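Local coordinates for Cro protein (Xylella fastidiosa, PDB 3BD1), which probably binds operator DNA through a helix-turn-helix as a prophage transcription factor of the Cro family, at residues R34-E46 with V53-A65. Numbering follows the deposited sequence.
With GOL (glycerol), chain D.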
ATOM      1  N   ARG A  34      12.877  -3.718  -6.512  1.00 39.57           N
ATOM      2  CA  ARG A  34      14.136  -4.441  -6.405  1.00 41.12           C
ATOM      3  C   ARG A  34      14.204  -5.298  -5.146  1.00 39.43           C
ATOM      4  O   ARG A  34      15.163  -6.048  -4.956  1.00 43.96           O
ATOM      5  CB  ARG A  34      15.316  -3.484  -6.550  1.00 43.39           C
ATOM      6  CG  ARG A  34      15.650  -2.760  -5.277  1.00 43.23           C
ATOM      7  CD  ARG A  34      16.420  -1.474  -5.511  1.00 47.01           C
ATOM      8  NE  ARG A  34      16.840  -0.987  -4.198  1.00 38.97           N
ATOM      9  CZ  ARG A  34      17.399   0.185  -3.942  1.00 39.60           C
ATOM     10  NH1 ARG A  34      17.619   1.070  -4.908  1.00 46.80           N
ATOM     11  NH2 ARG A  34      17.721   0.448  -2.685  1.00 35.38           N
ATOM     12  N   GLY A  35      13.174  -5.194  -4.309  1.00 38.30           N
ATOM     13  CA  GLY A  35      13.058  -6.006  -3.096  1.00 36.44           C
ATOM     14  C   GLY A  35      14.083  -5.632  -2.044  1.00 35.59           C
ATOM     15  O   GLY A  35      14.526  -6.466  -1.261  1.00 36.91           O
ATOM     16  N   ARG A  36      14.490  -4.367  -2.007  1.00 30.11           N
ATOM     17  CA  ARG A  36      15.578  -4.004  -1.105  1.00 31.52           C
ATOM     18  C   ARG A  36      15.541  -2.521  -0.767  1.00 25.14           C
ATOM     19  O   ARG A  36      15.712  -1.675  -1.649  1.00 27.16           O
ATOM     20  CB  ARG A  36      16.927  -4.280  -1.781  1.00 30.71           C
ATOM     21  CG  ARG A  36      18.167  -4.028  -0.930  1.00 35.11           C
ATOM     22  CD  ARG A  36      19.462  -4.258  -1.695  1.00 42.66           C
ATOM     23  NE  ARG A  36      19.853  -3.141  -2.557  1.00 49.31           N
ATOM     24  CZ  ARG A  36      19.815  -3.134  -3.889  1.00 58.03           C
ATOM     25  NH1 ARG A  36      19.404  -4.190  -4.580  1.00 60.10           N
ATOM     26  NH2 ARG A  36      20.197  -2.049  -4.553  1.00 53.07           N
ATOM     27  N   VAL A  37      15.343  -2.230   0.515  1.00 21.37           N
ATOM     28  CA  VAL A  37      15.455  -0.872   0.998  1.00 19.42           C
ATOM     29  C   VAL A  37      16.937  -0.600   1.251  1.00 18.87           C
ATOM     30  O   VAL A  37      17.701  -1.498   1.612  1.00 19.73           O
ATOM     31  CB  VAL A  37      14.589  -0.561   2.258  1.00 21.71           C
ATOM     32  CG1 VAL A  37      13.157  -1.046   2.035  1.00 23.09           C
ATOM     33  CG2 VAL A  37      15.100  -1.108   3.568  1.00 25.73           C
ATOM     34  N   PRO A  38      17.352   0.656   1.081  1.00 20.98           N
ATOM     35  CA  PRO A  38      18.725   1.018   1.434  1.00 19.53           C
ATOM     36  C   PRO A  38      19.042   0.735   2.910  1.00 20.16           C
ATOM     37  O   PRO A  38      18.206   0.968   3.783  1.00 18.92           O
ATOM     38  CB  PRO A  38      18.750   2.529   1.183  1.00 23.34           C
ATOM     39  CG  PRO A  38      17.671   2.805   0.243  1.00 25.89           C
ATOM     40  CD  PRO A  38      16.592   1.808   0.571  1.00 22.13           C
ATOM     41  N   ALA A  39      20.251   0.252   3.193  1.00 20.46           N
ATOM     42  CA  ALA A  39      20.620  -0.156   4.541  1.00 17.93           C
ATOM     43  C   ALA A  39      20.465   1.058   5.454  1.00 17.44           C
ATOM     44  O   ALA A  39      20.045   0.906   6.607  1.00 18.01           O
ATOM     45  CB  ALA A  39      22.078  -0.705   4.588  1.00 19.18           C
ATOM     46  N   GLU A  40      20.822   2.237   4.951  1.00 18.51           N
ATOM     47  CA  GLU A  40      20.830   3.439   5.789  1.00 18.61           C
ATOM     48  C   GLU A  40      19.444   4.001   6.086  1.00 21.24           C
ATOM     49  O   GLU A  40      19.323   4.988   6.840  1.00 21.73           O
ATOM     50  CB  GLU A  40      21.679   4.530   5.158  1.00 20.80           C
ATOM     51  CG  GLU A  40      21.127   5.138   3.894  1.00 23.27           C
ATOM     52  CD  GLU A  40      21.474   4.415   2.611  1.00 42.10           C
ATOM     53  OE1 GLU A  40      21.280   5.097   1.581  1.00 37.78           O
ATOM     54  OE2 GLU A  40      21.913   3.236   2.631  1.00 33.34           O
ATOM     55  N   ARG A  41      18.420   3.374   5.516  1.00 18.72           N
ATOM     56  CA  ARG A  41      17.041   3.759   5.822  1.00 18.38           C
ATOM     57  C   ARG A  41      16.298   2.768   6.705  1.00 17.79           C
ATOM     58  O   ARG A  41      15.146   3.010   7.079  1.00 17.74           O
ATOM     59  CB  ARG A  41      16.233   4.076   4.563  1.00 23.00           C
ATOM     60  CG  ARG A  41      16.756   5.234   3.683  1.00 26.95           C
ATOM     61  CD  ARG A  41      17.369   6.412   4.460  1.00 32.04           C
ATOM     62  NE  ARG A  41      16.397   7.073   5.324  1.00 26.87           N
ATOM     63  CZ  ARG A  41      15.557   8.012   4.896  1.00 28.38           C
ATOM     64  NH1 ARG A  41      15.568   8.409   3.629  1.00 32.78           N
ATOM     65  NH2 ARG A  41      14.709   8.546   5.753  1.00 30.24           N
ATOM     66  N   CYS A  42      16.931   1.642   7.042  1.00 16.72           N
ATOM     67  CA  CYS A  42      16.197   0.616   7.792  1.00 15.53           C
ATOM     68  C   CYS A  42      15.757   1.080   9.196  1.00 15.75           C
ATOM     69  O   CYS A  42      14.601   0.830   9.566  1.00 15.37           O
ATOM     70  CB  CYS A  42      17.015  -0.669   7.900  1.00 16.79           C
ATOM     71  SG  CYS A  42      17.125  -1.507   6.295  1.00 19.00           S
ATOM     72  N   ILE A  43      16.666   1.686   9.963  1.00 15.45           N
ATOM     73  CA  ILE A  43      16.274   2.191  11.289  1.00 15.30           C
ATOM     74  C   ILE A  43      15.132   3.189  11.154  1.00 14.73           C
ATOM     75  O   ILE A  43      14.204   3.176  11.955  1.00 14.87           O
ATOM     76  CB  ILE A  43      17.438   2.788  12.095  1.00 16.86           C
ATOM     77  CG1 ILE A  43      18.394   1.695  12.567  1.00 19.91           C
ATOM     78  CG2 ILE A  43      16.946   3.539  13.341  1.00 22.29           C
ATOM     79  CD1 ILE A  43      19.618   2.193  13.329  1.00 24.88           C
ATOM     80  N   ASP A  44      15.206   4.048  10.149  1.00 15.03           N
ATOM     81  CA  ASP A  44      14.161   5.059   9.961  1.00 13.55           C
ATOM     82  C   ASP A  44      12.819   4.373   9.727  1.00 13.15           C
ATOM     83  O   ASP A  44      11.809   4.801  10.272  1.00 14.05           O
ATOM     84  CB  ASP A  44      14.507   5.957   8.784  1.00 16.05           C
ATOM     85  CG  ASP A  44      15.743   6.803   9.019  1.00 21.64           C
ATOM     86  OD1 ASP A  44      15.996   7.152  10.191  1.00 23.56           O
ATOM     87  OD2 ASP A  44      16.427   7.093   8.017  1.00 25.02           O
ATOM     88  N   ILE A  45      12.818   3.324   8.908  1.00 13.73           N
ATOM     89  CA  ILE A  45      11.572   2.614   8.627  1.00 12.37           C
ATOM     90  C   ILE A  45      11.045   1.938   9.894  1.00 11.08           C
ATOM     91  O   ILE A  45       9.834   1.972  10.184  1.00 11.71           O
ATOM     92  CB  ILE A  45      11.728   1.603   7.454  1.00 13.31           C
ATOM     93  CG1 ILE A  45      12.045   2.337   6.139  1.00 15.80           C
ATOM     94  CG2 ILE A  45      10.499   0.691   7.384  1.00 14.87           C
ATOM     95  CD1 ILE A  45      12.559   1.431   5.010  1.00 20.25           C
ATOM     96  N   GLU A  46      11.954   1.293  10.623  1.00 11.61           N
ATOM     97  CA  GLU A  46      11.561   0.668  11.885  1.00 11.91           C
ATOM     98  C   GLU A  46      10.915   1.717  12.818  1.00 12.32           C
ATOM     99  O   GLU A  46       9.907   1.440  13.481  1.00 13.16           O
ATOM    100  CB  GLU A  46      12.747   0.017  12.577  1.00 12.81           C
ATOM    101  CG  GLU A  46      12.407  -0.626  13.892  1.00 14.95           C
ATOM    102  CD  GLU A  46      13.551  -1.370  14.530  1.00 19.85           C
ATOM    103  OE1 GLU A  46      14.314  -2.075  13.850  1.00 16.78           O
ATOM    104  OE2 GLU A  46      13.672  -1.267  15.759  1.00 31.23           O
ATOM    105  N   VAL A  53       7.671  -3.208  11.354  1.00 13.30           N
ATOM    106  CA  VAL A  53       8.776  -3.947  10.743  1.00 12.23           C
ATOM    107  C   VAL A  53      10.025  -3.523  11.458  1.00 13.72           C
ATOM    108  O   VAL A  53      10.139  -2.402  11.973  1.00 17.20           O
ATOM    109  CB  VAL A  53       8.901  -3.699   9.256  1.00 19.43           C
ATOM    110  CG1 VAL A  53       7.639  -4.190   8.531  1.00 24.20           C
ATOM    111  CG2 VAL A  53       9.213  -2.302   8.918  1.00 21.10           C
ATOM    112  N   ILE A  54      10.974  -4.448  11.510  1.00 13.13           N
ATOM    113  CA  ILE A  54      12.265  -4.205  12.125  1.00 13.04           C
ATOM    114  C   ILE A  54      13.378  -4.362  11.116  1.00 12.64           C
ATOM    115  O   ILE A  54      13.210  -4.940  10.053  1.00 14.46           O
ATOM    116  CB  ILE A  54      12.501  -5.061  13.379  1.00 15.39           C
ATOM    117  CG1 ILE A  54      12.554  -6.546  13.030  1.00 18.12           C
ATOM    118  CG2 ILE A  54      11.418  -4.754  14.413  1.00 18.31           C
ATOM    119  CD1 ILE A  54      13.052  -7.373  14.197  1.00 23.35           C
ATOM    120  N   CYS A  55      14.548  -3.835  11.468  1.00 14.52           N
ATOM    121  CA  CYS A  55      15.686  -3.788  10.565  1.00 14.85           C
ATOM    122  C   CYS A  55      16.013  -5.175   9.987  1.00 15.40           C
ATOM    123  O   CYS A  55      16.264  -5.292   8.799  1.00 15.98           O
ATOM    124  CB  CYS A  55      16.930  -3.238  11.295  1.00 16.55           C
ATOM    125  SG  CYS A  55      16.794  -1.470  11.618  1.00 18.99           S
ATOM    126  N   ARG A  56      15.993  -6.211  10.814  1.00 15.14           N
ATOM    127  CA  ARG A  56      16.355  -7.570  10.362  1.00 14.64           C
ATOM    128  C   ARG A  56      15.366  -8.105   9.344  1.00 15.51           C
ATOM    129  O   ARG A  56      15.732  -8.934   8.511  1.00 18.99           O
ATOM    130  CB  ARG A  56      16.432  -8.476  11.587  1.00 18.90           C
ATOM    131  CG  ARG A  56      16.577  -9.942  11.393  1.00 22.53           C
ATOM    132  CD  ARG A  56      17.926 -10.304  10.843  1.00 27.14           C
ATOM    133  NE  ARG A  56      17.940 -11.751  10.595  1.00 22.65           N
ATOM    134  CZ  ARG A  56      19.037 -12.495  10.525  1.00 27.86           C
ATOM    135  NH1 ARG A  56      20.234 -11.944  10.666  1.00 30.11           N
ATOM    136  NH2 ARG A  56      18.929 -13.797  10.294  1.00 31.16           N
ATOM    137  N   GLU A  57      14.123  -7.643   9.384  1.00 14.96           N
ATOM    138  CA  GLU A  57      13.147  -8.049   8.398  1.00 15.88           C
ATOM    139  C   GLU A  57      13.374  -7.351   7.082  1.00 14.60           C
ATOM    140  O   GLU A  57      13.113  -7.923   6.016  1.00 17.63           O
ATOM    141  CB  GLU A  57      11.721  -7.811   8.898  1.00 15.84           C
ATOM    142  CG  GLU A  57      11.362  -8.631  10.129  1.00 16.59           C
ATOM    143  CD  GLU A  57      10.115  -8.205  10.873  1.00 21.42           C
ATOM    144  OE1 GLU A  57       9.745  -7.037  10.877  1.00 20.49           O
ATOM    145  OE2 GLU A  57       9.455  -9.036  11.515  1.00 31.51           O
ATOM    146  N   LEU A  58      13.844  -6.104   7.152  1.00 15.14           N
ATOM    147  CA  LEU A  58      14.102  -5.334   5.949  1.00 15.27           C
ATOM    148  C   LEU A  58      15.373  -5.767   5.234  1.00 17.15           C
ATOM    149  O   LEU A  58      15.407  -5.898   4.013  1.00 17.84           O
ATOM    150  CB  LEU A  58      14.143  -3.836   6.297  1.00 16.01           C
ATOM    151  CG  LEU A  58      12.816  -3.203   6.727  1.00 16.25           C
ATOM    152  CD1 LEU A  58      13.124  -1.924   7.564  1.00 17.94           C
ATOM    153  CD2 LEU A  58      11.925  -2.945   5.535  1.00 20.18           C
ATOM    154  N   ARG A  59      16.435  -5.991   5.994  1.00 15.80           N
ATOM    155  CA  ARG A  59      17.740  -6.294   5.420  1.00 15.00           C
ATOM    156  C   ARG A  59      18.401  -7.357   6.276  1.00 16.31           C
ATOM    157  O   ARG A  59      19.307  -7.096   7.072  1.00 17.21           O
ATOM    158  CB  ARG A  59      18.623  -5.052   5.248  1.00 16.25           C
ATOM    159  CG  ARG A  59      18.145  -4.067   4.186  1.00 16.81           C
ATOM    160  CD  ARG A  59      18.231  -4.619   2.752  1.00 18.11           C
ATOM    161  NE  ARG A  59      19.591  -5.029   2.410  1.00 18.92           N
ATOM    162  CZ  ARG A  59      20.522  -4.199   1.956  1.00 20.25           C
ATOM    163  NH1 ARG A  59      20.230  -2.918   1.767  1.00 20.30           N
ATOM    164  NH2 ARG A  59      21.744  -4.626   1.688  1.00 22.81           N
ATOM    165  N   PRO A  60      17.978  -8.616   6.091  1.00 17.11           N
ATOM    166  CA  PRO A  60      18.580  -9.694   6.859  1.00 17.43           C
ATOM    167  C   PRO A  60      20.056  -9.941   6.553  1.00 17.18           C
ATOM    168  O   PRO A  60      20.719 -10.578   7.365  1.00 22.86           O
ATOM    169  CB  PRO A  60      17.732 -10.923   6.528  1.00 20.15           C
ATOM    170  CG  PRO A  60      16.892 -10.539   5.436  1.00 23.67           C
ATOM    171  CD  PRO A  60      16.880  -9.064   5.225  1.00 18.15           C
ATOM    172  N   ASP A  61      20.509  -9.455   5.405  1.00 18.10           N
ATOM    173  CA  ASP A  61      21.903  -9.501   5.015  1.00 19.47           C
ATOM    174  C   ASP A  61      22.772  -8.465   5.723  1.00 19.90           C
ATOM    175  O   ASP A  61      23.997  -8.544   5.592  1.00 23.72           O
ATOM    176  CB  ASP A  61      22.030  -9.294   3.507  1.00 21.87           C
ATOM    177  CG  ASP A  61      21.379  -8.039   2.969  1.00 23.60           C
ATOM    178  OD1 ASP A  61      20.292  -7.646   3.443  1.00 23.34           O
ATOM    179  OD2 ASP A  61      21.972  -7.487   2.014  1.00 28.45           O
ATOM    180  N   VAL A  62      22.152  -7.517   6.431  1.00 18.12           N
ATOM    181  CA  VAL A  62      22.857  -6.439   7.115  1.00 17.03           C
ATOM    182  C   VAL A  62      22.736  -6.581   8.635  1.00 17.64           C
ATOM    183  O   VAL A  62      23.722  -6.416   9.348  1.00 20.25           O
ATOM    184  CB  VAL A  62      22.315  -5.065   6.642  1.00 17.73           C
ATOM    185  CG1 VAL A  62      22.895  -3.912   7.498  1.00 18.73           C
ATOM    186  CG2 VAL A  62      22.572  -4.873   5.155  1.00 18.30           C
ATOM    187  N   PHE A  63      21.541  -6.869   9.145  1.00 17.89           N
ATOM    188  CA  PHE A  63      21.280  -6.833  10.575  1.00 18.41           C
ATOM    189  C   PHE A  63      21.276  -8.210  11.187  1.00 23.55           C
ATOM    190  O   PHE A  63      21.070  -9.202  10.500  1.00 26.83           O
ATOM    191  CB  PHE A  63      19.976  -6.078  10.852  1.00 19.87           C
ATOM    192  CG  PHE A  63      20.021  -4.643  10.427  1.00 17.55           C
ATOM    193  CD1 PHE A  63      19.602  -4.255   9.167  1.00 18.86           C
ATOM    194  CD2 PHE A  63      20.523  -3.692  11.301  1.00 19.88           C
ATOM    195  CE1 PHE A  63      19.658  -2.922   8.777  1.00 17.84           C
ATOM    196  CE2 PHE A  63      20.568  -2.374  10.914  1.00 19.36           C
ATOM    197  CZ  PHE A  63      20.155  -1.973   9.659  1.00 18.93           C
ATOM    198  N   GLY A  64      21.525  -8.266  12.485  1.00 22.78           N
ATOM    199  CA  GLY A  64      21.703  -9.520  13.209  1.00 27.47           C
ATOM    200  C   GLY A  64      20.373  -9.999  13.741  1.00 28.81           C
ATOM    201  O   GLY A  64      19.393  -9.258  13.807  1.00 30.24           O
ATOM    202  N   ALA A  65      20.365 -11.273  14.111  1.00 36.38           N
ATOM    203  CA  ALA A  65      19.162 -11.971  14.544  1.00 41.77           C
ATOM    204  C   ALA A  65      19.095 -11.941  16.068  1.00 49.34           C
ATOM    205  O   ALA A  65      19.417 -10.924  16.688  1.00 54.56           O
ATOM    206  CB  ALA A  65      19.187 -13.406  14.036  1.00 43.32           C
TER
HETATM  207  C1  GOL D 156      23.258  -1.038   0.521  1.00 25.17           C
HETATM  208  O1  GOL D 156      21.971  -0.680   0.965  1.00 23.18           O
HETATM  209  C2  GOL D 156      24.506  -1.003   1.393  1.00 40.86           C
HETATM  210  O2  GOL D 156      24.121  -1.529   2.643  1.00 79.12           O
HETATM  211  C3  GOL D 156      25.362   0.257   1.516  1.00 27.05           C
HETATM  212  O3  GOL D 156      24.350   1.234   1.663  0.50 45.25           O
HETATM  213  O   HOH W   1      14.343  -4.405   2.106  1.00 30.42           O
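R59 reaches over C42 to the turn that leads into helix 42-48. Its CB and CG lie against the C42 sulfur, with R59 CG 3.5 Å from C42 SG. CD passes the carbonyl of V37, and the chain, bent at chi2 and chi3 (-67° and -58°), turns R59 NH1 back onto V37 O at 2.9 Å, the acceptor in the guanidinium plane. NE and NH2 grip D61 side-on, one carboxylate oxygen each, and NH1 also donates to O1 of a glycerol, probably from the crystallisation liquor. The bonds to V37 O and D61 fix the plane of the group, while R36 CG and V62 CG2 press on opposite faces near the rim. Arginine suits the place because its aliphatic stem packs on sulfur while its planar head serves several acceptors at once.

This all-helical Cro carries the helix-turn-helix of its family, and here segment 53-65 packs on helix 42-48. Branched L58 suits its place by reaching different neighbours: CB meets C42 SG, CD1 I45 CG2 and CD2 V37. W31 of helix 25-34 touches I45. The short C42 side chain lets F63 CE1 approach to 3.6 Å from C42 CB; F63 also meets F63 of the second subunit. At the other end extended E46, CG anti to the backbone N, is long enough to bring OE1 to C55 N (3.0 Å, N-H...O angle 154°), just after N-cap I54.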